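PDB 4Q1Z: putative lipoprotein from Bacteroides thetaiotaomicron, which is of unknown function, but as a two-domain DUF4876 family member and putative lipoprotein is probably tethered to a membrane through a lipid anchor. Local coordinates for residues S350-E353 with E354-I358. Sequence-based numbering, arbitrary orientation.
Sequences STDE and EGNPI
Asp-352 faces Asn-356 because its CG is tucked between its own backbone N and carbonyl carbon (chi1 48°), which swings the carboxylate across the turn to the backbone of Asn-356. Similarly, CG1 of Ile-358 lies beside its backbone N, anti to its carbonyl carbon, and the extended next torsion carries CD1 to the opposing chain, 3.6 Å from Thr-351 O. Asp-352 OD1 accepts the backbone N-H of Asn-356, with N to OD1 at 2.8 Å; the donor comes from above the carboxylate plane, 37° out of it. Asn-356 also lays its CB 3.3 Å from Asp-352 OD1, while its side-chain amide is turned steeply against the carboxylate, and no side-chain bond joins the two groups.

Three backbone bonds define the reversal. Gly-355 N reaches Asp-352 O at 2.9 Å, closing a type I turn over Glu-353 and Glu-354. Asp-352 N donates back to Asn-356 O, also at 2.9 Å, so Asp-352 is gripped through N, O and OD1. Further along, Ile-358 N meets Ser-350 O at 2.8 Å in the carbonyl plane, nearly straight at 172°. Between these last two bonds Thr-351 and Pro-357 form a non-hydrogen-bonded pair, a position that asks no N-H of the proline. Thr-351 CG2 packs 3.5 Å from Gly-355 O.

Leu-103 of strand 95-105 touches the side chains of Ser-350 and Ile-358, setting this otherwise largely exposed loop against the neighbouring sheet. Gly-355, with positive phi, and Asn-356 both lie opposite Asp-352: the signature of a short antiparallel hairpin with a type I turn and a G1 beta bulge.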
ATOM      1  N   SER A 350      -6.672 -10.753   0.596  1.00 58.02           N
ATOM      2  CA  SER A 350      -6.802 -11.586  -0.599  1.00 58.43           C
ATOM      3  C   SER A 350      -7.264 -12.961  -0.135  1.00 66.34           C
ATOM      4  O   SER A 350      -6.555 -13.623   0.626  1.00 68.16           O
ATOM      5  CB  SER A 350      -5.492 -11.649  -1.385  1.00 60.55           C
ATOM      6  OG  SER A 350      -5.411 -10.617  -2.357  1.00 70.06           O
ATOM      7  N   THR A 351      -8.491 -13.350  -0.498  1.00 63.92           N
ATOM      8  CA  THR A 351      -9.044 -14.636  -0.064  1.00 65.13           C
ATOM      9  C   THR A 351      -9.205 -15.601  -1.234  1.00 69.67           C
ATOM     10  O   THR A 351      -9.181 -15.180  -2.395  1.00 67.14           O
ATOM     11  CB  THR A 351     -10.386 -14.437   0.677  1.00 73.60           C
ATOM     12  OG1 THR A 351     -11.298 -13.702  -0.147  1.00 71.47           O
ATOM     13  CG2 THR A 351     -10.216 -13.746   2.026  1.00 70.14           C
ATOM     14  N   ASP A 352      -9.346 -16.900  -0.931  1.00 70.18           N
ATOM     15  CA  ASP A 352      -9.582 -17.911  -1.976  1.00 71.81           C
ATOM     16  C   ASP A 352     -11.109 -18.038  -2.230  1.00 79.06           C
ATOM     17  O   ASP A 352     -11.887 -17.290  -1.626  1.00 77.61           O
ATOM     18  CB  ASP A 352      -8.931 -19.278  -1.628  1.00 74.15           C
ATOM     19  CG  ASP A 352      -9.179 -19.837  -0.235  1.00 82.31           C
ATOM     20  OD1 ASP A 352     -10.233 -19.516   0.357  1.00 81.23           O
ATOM     21  OD2 ASP A 352      -8.330 -20.621   0.251  1.00 89.77           O
ATOM     22  N   GLU A 353     -11.529 -18.978  -3.117  1.00 79.50           N
ATOM     23  CA  GLU A 353     -12.937 -19.239  -3.459  1.00 80.98           C
ATOM     24  C   GLU A 353     -13.769 -19.511  -2.192  1.00 86.42           C
ATOM     25  O   GLU A 353     -14.867 -18.966  -2.048  1.00 87.23           O
ATOM     26  CB  GLU A 353     -13.054 -20.419  -4.444  1.00 83.66           C
ATOM     27  CG  GLU A 353     -14.325 -20.386  -5.291  1.00 96.17           C
ATOM     28  CD  GLU A 353     -14.658 -21.594  -6.155  1.00120.75           C
ATOM     29  OE1 GLU A 353     -13.876 -22.577  -6.175  1.00122.42           O
ATOM     30  OE2 GLU A 353     -15.724 -21.554  -6.815  1.00108.15           O
ATOM     31  N   GLU A 354     -13.209 -20.294  -1.254  1.00 82.90           N
ATOM     32  CA  GLU A 354     -13.821 -20.651   0.025  1.00 82.98           C
ATOM     33  C   GLU A 354     -13.888 -19.465   1.011  1.00 84.75           C
ATOM     34  O   GLU A 354     -14.568 -19.568   2.034  1.00 85.03           O
ATOM     35  CB  GLU A 354     -13.043 -21.815   0.653  1.00 85.46           C
ATOM     36  CG  GLU A 354     -13.895 -22.731   1.513  1.00 97.31           C
ATOM     37  CD  GLU A 354     -15.120 -23.272   0.807  1.00105.25           C
ATOM     38  OE1 GLU A 354     -14.951 -23.995  -0.202  1.00 87.14           O
ATOM     39  OE2 GLU A 354     -16.247 -22.939   1.240  1.00 89.66           O
ATOM     40  N   GLY A 355     -13.187 -18.370   0.703  1.00 79.66           N
ATOM     41  CA  GLY A 355     -13.166 -17.162   1.526  1.00 78.30           C
ATOM     42  C   GLY A 355     -12.087 -17.099   2.590  1.00 81.57           C
ATOM     43  O   GLY A 355     -12.144 -16.233   3.468  1.00 81.08           O
ATOM     44  N   ASN A 356     -11.087 -17.996   2.509  1.00 78.04           N
ATOM     45  CA  ASN A 356      -9.961 -18.060   3.448  1.00 78.09           C
ATOM     46  C   ASN A 356      -8.805 -17.128   3.011  1.00 78.59           C
ATOM     47  O   ASN A 356      -8.460 -17.122   1.822  1.00 77.07           O
ATOM     48  CB  ASN A 356      -9.438 -19.507   3.583  1.00 80.60           C
ATOM     49  CG  ASN A 356     -10.503 -20.566   3.796  1.00102.94           C
ATOM     50  OD1 ASN A 356     -11.480 -20.377   4.538  1.00102.94           O
ATOM     51  ND2 ASN A 356     -10.328 -21.712   3.146  1.00 89.59           N
ATOM     52  N   PRO A 357      -8.164 -16.383   3.954  1.00 73.39           N
ATOM     53  CA  PRO A 357      -7.041 -15.495   3.571  1.00 71.21           C
ATOM     54  C   PRO A 357      -5.840 -16.258   3.008  1.00 74.31           C
ATOM     55  O   PRO A 357      -5.359 -17.197   3.645  1.00 76.25           O
ATOM     56  CB  PRO A 357      -6.665 -14.801   4.887  1.00 72.76           C
ATOM     57  CG  PRO A 357      -7.877 -14.924   5.746  1.00 78.23           C
ATOM     58  CD  PRO A 357      -8.460 -16.261   5.396  1.00 75.25           C
ATOM     59  N   ILE A 358      -5.371 -15.860   1.806  1.00 67.23           N
ATOM     60  CA  ILE A 358      -4.206 -16.452   1.146  1.00 65.92           C
ATOM     61  C   ILE A 358      -2.959 -15.993   1.925  1.00 67.20           C
ATOM     62  O   ILE A 358      -2.733 -14.794   2.053  1.00 66.67           O
ATOM     63  CB  ILE A 358      -4.175 -16.079  -0.366  1.00 68.11           C
ATOM     64  CG1 ILE A 358      -5.431 -16.642  -1.083  1.00 68.30           C
ATOM     65  CG2 ILE A 358      -2.879 -16.592  -1.033  1.00 69.31           C
ATOM     66  CD1 ILE A 358      -5.729 -16.091  -2.456  1.00 76.36           C
TER